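Local coordinates for protein Cas13d (uncultured Ruminococcus sp, PDB 6IV9) that binds a CRISPR RNA as a Cas13d effector and probably uses its two HEPN domains to mature that guide and cleave target RNA, at residues E180-V185 with N515-T520; K524-K529 with R558-L563. The protein carries 2 engineered substitutions. All blocks are in the same frame, centred on the assembly; numbering follows the deposited sequence.

Interaction 1: E180-V185 with N515-T520; sequences EKILAV and NDLLTT. With nucleotides of chain B.
In an antiparallel helix pair lining the bound RNA, Ile182 of helix 168-197 packs onto Leu517 and Thr520 of helix 511-535. CG1 of Ile182 lies anti to the backbone N (chi1 -158°), which leaves CG2 in the crowded position between N and the carbonyl carbon. That methyl meets Leu517 CD1 at 3.9 Å and Thr520 CG2 also at 3.9 Å. CD1 of Ile182 comes 3.8 Å from Asp516 OD2, a carboxylate oxygen whose hydrogen bond goes to Tyr186 OH. Leu183 adds its CD2 against Leu517 CD1. The segments run nearly antiparallel, at 162°, and meet without a hydrogen bond between them, mostly through methyl groups, with polar groups turned to RNA on both helices. Lys181 NZ donates to A28 OP1 of chain B at 3.0 Å and also forms a salt bridge with another phosphate. On the other helix, Asn515 ND2 gives C35 OP1 of chain B a nearly straight bond of 2.8 Å (N-H...O 173°). Thr519 OG1 bonds Asn515 O at 2.8 Å, across the carbonyl plane from the Thr519 amide, while its CG2 packs beside the U34 sugar of chain B. An alanine at Thr519 would probably cost Asn515 O its second donor and open a gap beside that sugar. Thr520 OG1 turns back likewise, 2.8 Å from Asp516 O, while its CG2 packs against Ile182 CG2.

Interaction 2: K524-K529 with R558-L563; sequences KFDNIK and RITNEL. With nucleotides of chain B.
Phe525 and Thr560 face each other where two consecutive helices, 511-535 and 556-570, fold back as an antiparallel helical hairpin; their segments run at 157°. Phe525 contributes the most buried surface, and Ile559 covers one face of its ring. The Ile559 CG2 methyl stands 3.5 Å above the ring centroid, only 3° off the normal, a CH-pi contact in which it is almost equally far from all six ring carbons. Ile559 CD1 lies 3.8 Å from Phe525 CE1. Leu563 comes in obliquely to the ring, its CD2 lying 3.7 Å from Phe525 CD2, and the ring of Phe553, in the connection between the helices, meets Phe525 at a shallow angle.

Thr560 wedges against the backbone next to the ring. Its OG1 lies 3.3 Å from Phe525 CB and close to the peptide joining Phe525 to Asp526, but the angle at the Asp526 amide is too poor for a hydrogen bond; the hydroxyl is bonded instead to Ser556 O, one turn back in its own helix. With OG1 beside its own backbone N (chi1 -59°), CG2 lies anti to that N and packs 3.8 Å from Asp526 CB, the two side chains crossing at about a right angle. Beyond that methyl, Asp526 OD1 forms a salt bridge with Lys529 NZ, 2.8 Å away, which meets it nearly along its C-O bond.

Overall arrangement
Helix 511-535 carries one side of both contacts: 515-520 packs on helix 168-197 in interaction 1, and about two and a half turns further along 524-529 packs on helix 556-570 in interaction 2. The centres are 13 Å apart, and the contacts touch where Leu518 CD1 meets Leu563 O at 3.6 Å. Both segments of interaction 1 precede those of interaction 2 in sequence. The first joins segments 330 residues apart, close to the centre of the chain; the second is a local hairpin about 17 Å from that centre. Together they set helix 511-535 between helix 168-197, from early in the chain, and helix 556-570, which follows it directly, with Asn515 and Thr519 held against the RNA of chain B.

Interaction 1: E180-V185 with N515-T520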
loop_
_atom_site.group_PDB
_atom_site.type_symbol
_atom_site.label_atom_id
_atom_site.label_comp_id
_atom_site.label_asym_id
_atom_site.label_seq_id
_atom_site.Cartn_x
_atom_site.Cartn_y
_atom_site.Cartn_z
ATOM N N GLU A 180 -4.271 12.033 0.772
ATOM C CA GLU A 180 -4.306 12.365 -0.670
ATOM C C GLU A 180 -3.057 11.827 -1.375
ATOM O O GLU A 180 -3.201 11.373 -2.468
ATOM C CB GLU A 180 -4.709 13.818 -0.896
ATOM C CG GLU A 180 -6.087 14.093 -0.340
ATOM C CD GLU A 180 -6.575 15.525 -0.431
ATOM O OE1 GLU A 180 -6.032 16.252 -1.221
ATOM O OE2 GLU A 180 -7.465 15.881 0.312
ATOM N N LYS A 181 -1.890 11.875 -0.730
ATOM C CA LYS A 181 -0.651 11.390 -1.389
ATOM C C LYS A 181 -0.791 9.903 -1.692
ATOM O O LYS A 181 -0.470 9.510 -2.777
ATOM C CB LYS A 181 0.570 11.406 -0.463
ATOM C CG LYS A 181 1.087 12.745 0.002
ATOM C CD LYS A 181 2.518 12.734 0.463
ATOM C CE LYS A 181 2.886 11.752 1.544
ATOM N NZ LYS A 181 4.047 12.244 2.323
ATOM N N ILE A 182 -1.241 9.126 -0.717
ATOM C CA ILE A 182 -1.373 7.658 -0.925
ATOM C C ILE A 182 -2.456 7.349 -1.965
ATOM O O ILE A 182 -2.268 6.455 -2.734
ATOM C CB ILE A 182 -1.487 6.863 0.388
ATOM C CG1 ILE A 182 -1.077 5.410 0.176
ATOM C CG2 ILE A 182 -2.862 6.963 0.993
ATOM C CD1 ILE A 182 0.395 5.206 0.074
ATOM N N LEU A 183 -3.558 8.082 -1.968
ATOM C CA LEU A 183 -4.614 7.842 -2.980
ATOM C C LEU A 183 -4.067 8.160 -4.375
ATOM O O LEU A 183 -4.415 7.468 -5.289
ATOM C CB LEU A 183 -5.853 8.671 -2.660
ATOM C CG LEU A 183 -6.686 8.149 -1.502
ATOM C CD1 LEU A 183 -7.773 9.138 -1.146
ATOM C CD2 LEU A 183 -7.265 6.789 -1.825
ATOM N N ALA A 184 -3.226 9.183 -4.480
ATOM C CA ALA A 184 -2.641 9.563 -5.779
ATOM C C ALA A 184 -1.806 8.398 -6.326
ATOM O O ALA A 184 -1.860 8.139 -7.507
ATOM C CB ALA A 184 -1.815 10.801 -5.625
ATOM N N VAL A 185 -1.052 7.734 -5.466
ATOM C CA VAL A 185 -0.239 6.582 -5.934
ATOM C C VAL A 185 -1.154 5.465 -6.447
ATOM O O VAL A 185 -0.963 5.021 -7.535
ATOM C CB VAL A 185 0.609 6.045 -4.771
ATOM C CG1 VAL A 185 1.170 4.679 -5.087
ATOM C CG2 VAL A 185 1.699 7.003 -4.349
ATOM N N ASN A 515 -2.578 -3.766 1.841
ATOM C CA ASN A 515 -1.980 -3.513 3.171
ATOM C C ASN A 515 -1.388 -2.111 3.220
ATOM O O ASN A 515 -1.625 -1.430 4.168
ATOM C CB ASN A 515 -0.899 -4.537 3.488
ATOM C CG ASN A 515 -1.509 -5.858 3.880
ATOM O OD1 ASN A 515 -2.675 -5.898 4.209
ATOM N ND2 ASN A 515 -0.733 -6.921 3.847
ATOM N N ASP A 516 -0.652 -1.736 2.189
ATOM C CA ASP A 516 -0.017 -0.402 2.183
ATOM C C ASP A 516 -1.074 0.707 2.183
ATOM O O ASP A 516 -0.991 1.576 3.013
ATOM C CB ASP A 516 0.851 -0.267 0.941
ATOM C CG ASP A 516 1.594 1.046 0.882
ATOM O OD1 ASP A 516 2.161 1.416 1.879
ATOM O OD2 ASP A 516 1.608 1.649 -0.167
ATOM N N LEU A 517 -2.047 0.642 1.284
ATOM C CA LEU A 517 -3.071 1.710 1.247
ATOM C C LEU A 517 -3.902 1.728 2.535
ATOM O O LEU A 517 -4.052 2.762 3.118
ATOM C CB LEU A 517 -3.995 1.436 0.063
ATOM C CG LEU A 517 -5.216 2.344 -0.002
ATOM C CD1 LEU A 517 -4.810 3.778 -0.232
ATOM C CD2 LEU A 517 -6.187 1.905 -1.069
ATOM N N LEU A 518 -4.424 0.583 2.940
ATOM C CA LEU A 518 -5.303 0.550 4.131
ATOM C C LEU A 518 -4.557 0.924 5.412
ATOM O O LEU A 518 -5.066 1.719 6.147
ATOM C CB LEU A 518 -5.977 -0.811 4.241
ATOM C CG LEU A 518 -7.294 -0.917 3.476
ATOM C CD1 LEU A 518 -8.336 -0.010 4.082
ATOM C CD2 LEU A 518 -7.107 -0.559 2.024
ATOM N N THR A 519 -3.377 0.372 5.646
ATOM C CA THR A 519 -2.691 0.744 6.908
ATOM C C THR A 519 -2.404 2.246 6.917
ATOM O O THR A 519 -2.537 2.845 7.933
ATOM C CB THR A 519 -1.441 -0.098 7.156
ATOM O OG1 THR A 519 -0.500 0.153 6.122
ATOM C CG2 THR A 519 -1.758 -1.564 7.289
ATOM N N THR A 520 -2.014 2.807 5.782
ATOM C CA THR A 520 -1.759 4.266 5.729
ATOM C C THR A 520 -3.050 5.044 6.013
ATOM O O THR A 520 -3.017 5.896 6.873
ATOM C CB THR A 520 -1.195 4.686 4.368
ATOM O OG1 THR A 520 0.005 3.986 4.071
ATOM C CG2 THR A 520 -0.922 6.169 4.285
ATOM P P U B 34 -0.867 -6.389 9.840
ATOM O OP1 U B 34 -1.833 -7.298 9.165
ATOM O OP2 U B 34 0.302 -6.903 10.519
ATOM O "O5'" U B 34 -0.386 -5.336 8.781
ATOM C "C5'" U B 34 0.809 -5.532 8.011
ATOM C "C4'" U B 34 1.100 -4.279 7.235
ATOM O "O4'" U B 34 1.412 -3.161 8.092
ATOM C "C3'" U B 34 2.291 -4.362 6.290
ATOM O "O3'" U B 34 1.830 -5.038 5.110
ATOM C "C2'" U B 34 2.580 -2.886 6.066
ATOM O "O2'" U B 34 1.661 -2.348 5.127
ATOM C "C1'" U B 34 2.376 -2.340 7.479
ATOM N N1 U B 34 3.595 -2.389 8.308
ATOM C C2 U B 34 4.562 -1.466 7.980
ATOM O O2 U B 34 4.433 -0.681 7.060
ATOM N N3 U B 34 5.684 -1.517 8.744
ATOM C C4 U B 34 5.943 -2.372 9.786
ATOM O O4 U B 34 6.977 -2.236 10.415
ATOM C C5 U B 34 4.886 -3.284 10.092
ATOM C C6 U B 34 3.780 -3.278 9.336
ATOM P P A B 28 6.097 10.074 4.413
ATOM O OP1 A B 28 4.740 10.581 4.702
ATOM O OP2 A B 28 7.203 11.038 4.068
ATOM O "O5'" A B 28 6.708 9.247 5.641
ATOM C "C5'" A B 28 5.923 8.404 6.528
ATOM C "C4'" A B 28 6.716 8.300 7.792
ATOM O "O4'" A B 28 8.013 7.673 7.528
ATOM C "C3'" A B 28 7.049 9.639 8.459
ATOM O "O3'" A B 28 7.232 9.372 9.849
ATOM C "C2'" A B 28 8.440 9.961 7.915
ATOM O "O2'" A B 28 9.196 10.864 8.714
ATOM C "C1'" A B 28 9.064 8.566 7.815
ATOM N N9 A B 28 10.095 8.445 6.758
ATOM C C8 A B 28 9.993 8.909 5.473
ATOM N N7 A B 28 11.057 8.680 4.744
ATOM C C5 A B 28 11.914 8.011 5.604
ATOM C C6 A B 28 13.234 7.563 5.455
ATOM N N6 A B 28 13.908 7.641 4.314
ATOM N N1 A B 28 13.817 6.964 6.507
ATOM C C2 A B 28 13.138 6.876 7.654
ATOM N N3 A B 28 11.926 7.349 7.951
ATOM C C4 A B 28 11.361 7.919 6.866
ATOM P P C B 35 2.844 -6.078 4.307
ATOM O OP1 C B 35 2.029 -6.704 3.256
ATOM O OP2 C B 35 3.537 -6.896 5.264
ATOM O "O5'" C B 35 3.981 -5.121 3.814
ATOM C "C5'" C B 35 3.654 -4.156 2.772
ATOM C "C4'" C B 35 4.820 -3.233 2.540
ATOM O "O4'" C B 35 5.074 -2.528 3.754
ATOM C "C3'" C B 35 6.149 -3.917 2.211
ATOM O "O3'" C B 35 6.141 -4.211 0.835
ATOM C "C2'" C B 35 7.157 -2.864 2.636
ATOM O "O2'" C B 35 7.295 -1.821 1.712
ATOM C "C1'" C B 35 6.470 -2.310 3.879
ATOM N N1 C B 35 6.934 -2.920 5.126
ATOM C C2 C B 35 8.109 -2.402 5.658
ATOM O O2 C B 35 8.663 -1.490 5.057
ATOM N N3 C B 35 8.556 -2.856 6.844
ATOM C C4 C B 35 7.946 -3.886 7.429
ATOM N N4 C B 35 8.451 -4.344 8.573
ATOM C C5 C B 35 6.767 -4.471 6.883
ATOM C C6 C B 35 6.331 -3.995 5.711
#

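Interaction 2: K524-K529 with R558-L563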
loop_
_atom_site.group_PDB
_atom_site.type_symbol
_atom_site.label_atom_id
_atom_site.label_comp_id
_atom_site.label_asym_id
_atom_site.label_seq_id
_atom_site.Cartn_x
_atom_site.Cartn_y
_atom_site.Cartn_z
ATOM N N LYS A 524 -3.768 7.590 9.301
ATOM C CA LYS A 524 -4.097 9.022 9.126
ATOM C C LYS A 524 -5.453 9.353 9.760
ATOM O O LYS A 524 -5.535 10.334 10.447
ATOM C CB LYS A 524 -4.000 9.407 7.653
ATOM C CG LYS A 524 -2.669 9.095 6.994
ATOM C CD LYS A 524 -1.473 9.486 7.800
ATOM C CE LYS A 524 -0.178 8.925 7.263
ATOM N NZ LYS A 524 0.999 9.569 7.877
ATOM N N PHE A 525 -6.472 8.538 9.536
ATOM C CA PHE A 525 -7.795 8.814 10.151
ATOM C C PHE A 525 -7.687 8.749 11.678
ATOM O O PHE A 525 -8.297 9.527 12.343
ATOM C CB PHE A 525 -8.872 7.894 9.585
ATOM C CG PHE A 525 -9.419 8.319 8.249
ATOM C CD1 PHE A 525 -10.318 9.357 8.146
ATOM C CD2 PHE A 525 -9.032 7.684 7.091
ATOM C CE1 PHE A 525 -10.816 9.745 6.918
ATOM C CE2 PHE A 525 -9.534 8.075 5.866
ATOM C CZ PHE A 525 -10.431 9.098 5.782
ATOM N N ASP A 526 -6.909 7.814 12.192
ATOM C CA ASP A 526 -6.730 7.666 13.653
ATOM C C ASP A 526 -6.091 8.943 14.206
ATOM O O ASP A 526 -6.520 9.413 15.232
ATOM C CB ASP A 526 -5.864 6.449 13.939
ATOM C CG ASP A 526 -6.058 5.825 15.306
ATOM O OD1 ASP A 526 -6.942 6.243 16.017
ATOM O OD2 ASP A 526 -5.321 4.903 15.617
ATOM N N ASN A 527 -5.096 9.473 13.511
ATOM C CA ASN A 527 -4.430 10.723 13.945
ATOM C C ASN A 527 -5.411 11.895 13.894
ATOM O O ASN A 527 -5.452 12.670 14.820
ATOM C CB ASN A 527 -3.217 11.032 13.078
ATOM C CG ASN A 527 -2.044 10.141 13.402
ATOM O OD1 ASN A 527 -1.937 9.642 14.500
ATOM N ND2 ASN A 527 -1.174 9.930 12.443
ATOM N N ILE A 528 -6.172 11.984 12.815
ATOM C CA ILE A 528 -7.135 13.100 12.641
ATOM C C ILE A 528 -8.170 13.026 13.761
ATOM O O ILE A 528 -8.456 14.034 14.343
ATOM C CB ILE A 528 -7.782 13.034 11.248
ATOM C CG1 ILE A 528 -6.760 13.284 10.136
ATOM C CG2 ILE A 528 -8.962 13.978 11.170
ATOM C CD1 ILE A 528 -7.189 12.831 8.779
ATOM N N LYS A 529 -8.665 11.841 14.065
ATOM C CA LYS A 529 -9.672 11.727 15.147
ATOM C C LYS A 529 -9.059 12.197 16.477
ATOM O O LYS A 529 -9.741 12.863 17.214
ATOM C CB LYS A 529 -10.297 10.333 15.168
ATOM C CG LYS A 529 -9.505 9.249 15.849
ATOM C CD LYS A 529 -10.135 8.786 17.124
ATOM C CE LYS A 529 -9.358 7.677 17.784
ATOM N NZ LYS A 529 -7.930 8.017 17.949
ATOM N N ARG A 558 -15.054 6.526 13.469
ATOM C CA ARG A 558 -15.834 5.470 12.802
ATOM C C ARG A 558 -15.078 5.016 11.549
ATOM O O ARG A 558 -14.960 3.837 11.344
ATOM C CB ARG A 558 -17.185 6.058 12.412
ATOM C CG ARG A 558 -18.085 5.066 11.714
ATOM C CD ARG A 558 -19.493 5.563 11.565
ATOM N NE ARG A 558 -20.262 4.487 11.000
ATOM C CZ ARG A 558 -21.519 4.587 10.654
ATOM N NH1 ARG A 558 -22.216 5.638 11.033
ATOM N NH2 ARG A 558 -22.076 3.647 9.931
ATOM N N ILE A 559 -14.551 5.955 10.771
ATOM C CA ILE A 559 -13.822 5.568 9.531
ATOM C C ILE A 559 -12.593 4.724 9.890
ATOM O O ILE A 559 -12.381 3.720 9.256
ATOM C CB ILE A 559 -13.458 6.805 8.701
ATOM C CG1 ILE A 559 -14.705 7.543 8.216
ATOM C CG2 ILE A 559 -12.548 6.430 7.558
ATOM C CD1 ILE A 559 -14.447 8.939 7.738
ATOM N N THR A 560 -11.869 5.099 10.932
ATOM C CA THR A 560 -10.673 4.316 11.311
ATOM C C THR A 560 -11.093 2.881 11.633
ATOM O O THR A 560 -10.444 1.972 11.173
ATOM C CB THR A 560 -10.032 4.902 12.572
ATOM O OG1 THR A 560 -9.659 6.248 12.332
ATOM C CG2 THR A 560 -8.808 4.148 13.016
ATOM N N ASN A 561 -12.163 2.711 12.397
ATOM C CA ASN A 561 -12.644 1.361 12.778
ATOM C C ASN A 561 -13.127 0.574 11.557
ATOM O O ASN A 561 -12.800 -0.576 11.444
ATOM C CB ASN A 561 -13.749 1.459 13.823
ATOM C CG ASN A 561 -13.287 2.090 15.115
ATOM O OD1 ASN A 561 -12.116 2.085 15.425
ATOM N ND2 ASN A 561 -14.211 2.633 15.877
ATOM N N GLU A 562 -13.908 1.200 10.691
ATOM C CA GLU A 562 -14.450 0.535 9.480
ATOM C C GLU A 562 -13.336 0.142 8.509
ATOM O O GLU A 562 -13.376 -0.926 7.951
ATOM C CB GLU A 562 -15.449 1.458 8.806
ATOM C CG GLU A 562 -16.583 1.799 9.724
ATOM C CD GLU A 562 -17.748 2.506 9.076
ATOM O OE1 GLU A 562 -17.594 3.006 7.975
ATOM O OE2 GLU A 562 -18.800 2.530 9.698
ATOM N N LEU A 563 -12.365 1.020 8.334
ATOM C CA LEU A 563 -11.240 0.765 7.408
ATOM C C LEU A 563 -10.452 -0.446 7.913
ATOM O O LEU A 563 -9.950 -1.188 7.122
ATOM C CB LEU A 563 -10.398 2.030 7.333
ATOM C CG LEU A 563 -10.504 2.843 6.052
ATOM C CD1 LEU A 563 -11.762 2.618 5.265
ATOM C CD2 LEU A 563 -10.208 4.298 6.256
ATOM P P U B 23 6.609 15.067 16.953
ATOM O OP1 U B 23 5.601 15.639 17.862
ATOM O OP2 U B 23 7.165 13.748 17.173
ATOM O "O5'" U B 23 5.905 15.066 15.515
ATOM C "C5'" U B 23 6.375 14.257 14.412
ATOM C "C4'" U B 23 5.207 14.030 13.451
ATOM O "O4'" U B 23 4.265 13.164 14.134
ATOM C "C3'" U B 23 4.413 15.305 13.125
ATOM O "O3'" U B 23 4.020 15.299 11.769
ATOM C "C2'" U B 23 3.197 15.210 14.011
ATOM O "O2'" U B 23 2.080 15.985 13.573
ATOM C "C1'" U B 23 2.957 13.697 14.053
ATOM N N1 U B 23 2.218 13.324 15.267
ATOM C C2 U B 23 0.933 12.827 15.134
ATOM O O2 U B 23 0.405 12.659 14.067
ATOM N N3 U B 23 0.283 12.579 16.317
ATOM C C4 U B 23 0.750 12.783 17.573
ATOM O O4 U B 23 0.024 12.533 18.534
ATOM C C5 U B 23 2.093 13.275 17.638
ATOM C C6 U B 23 2.764 13.511 16.509
#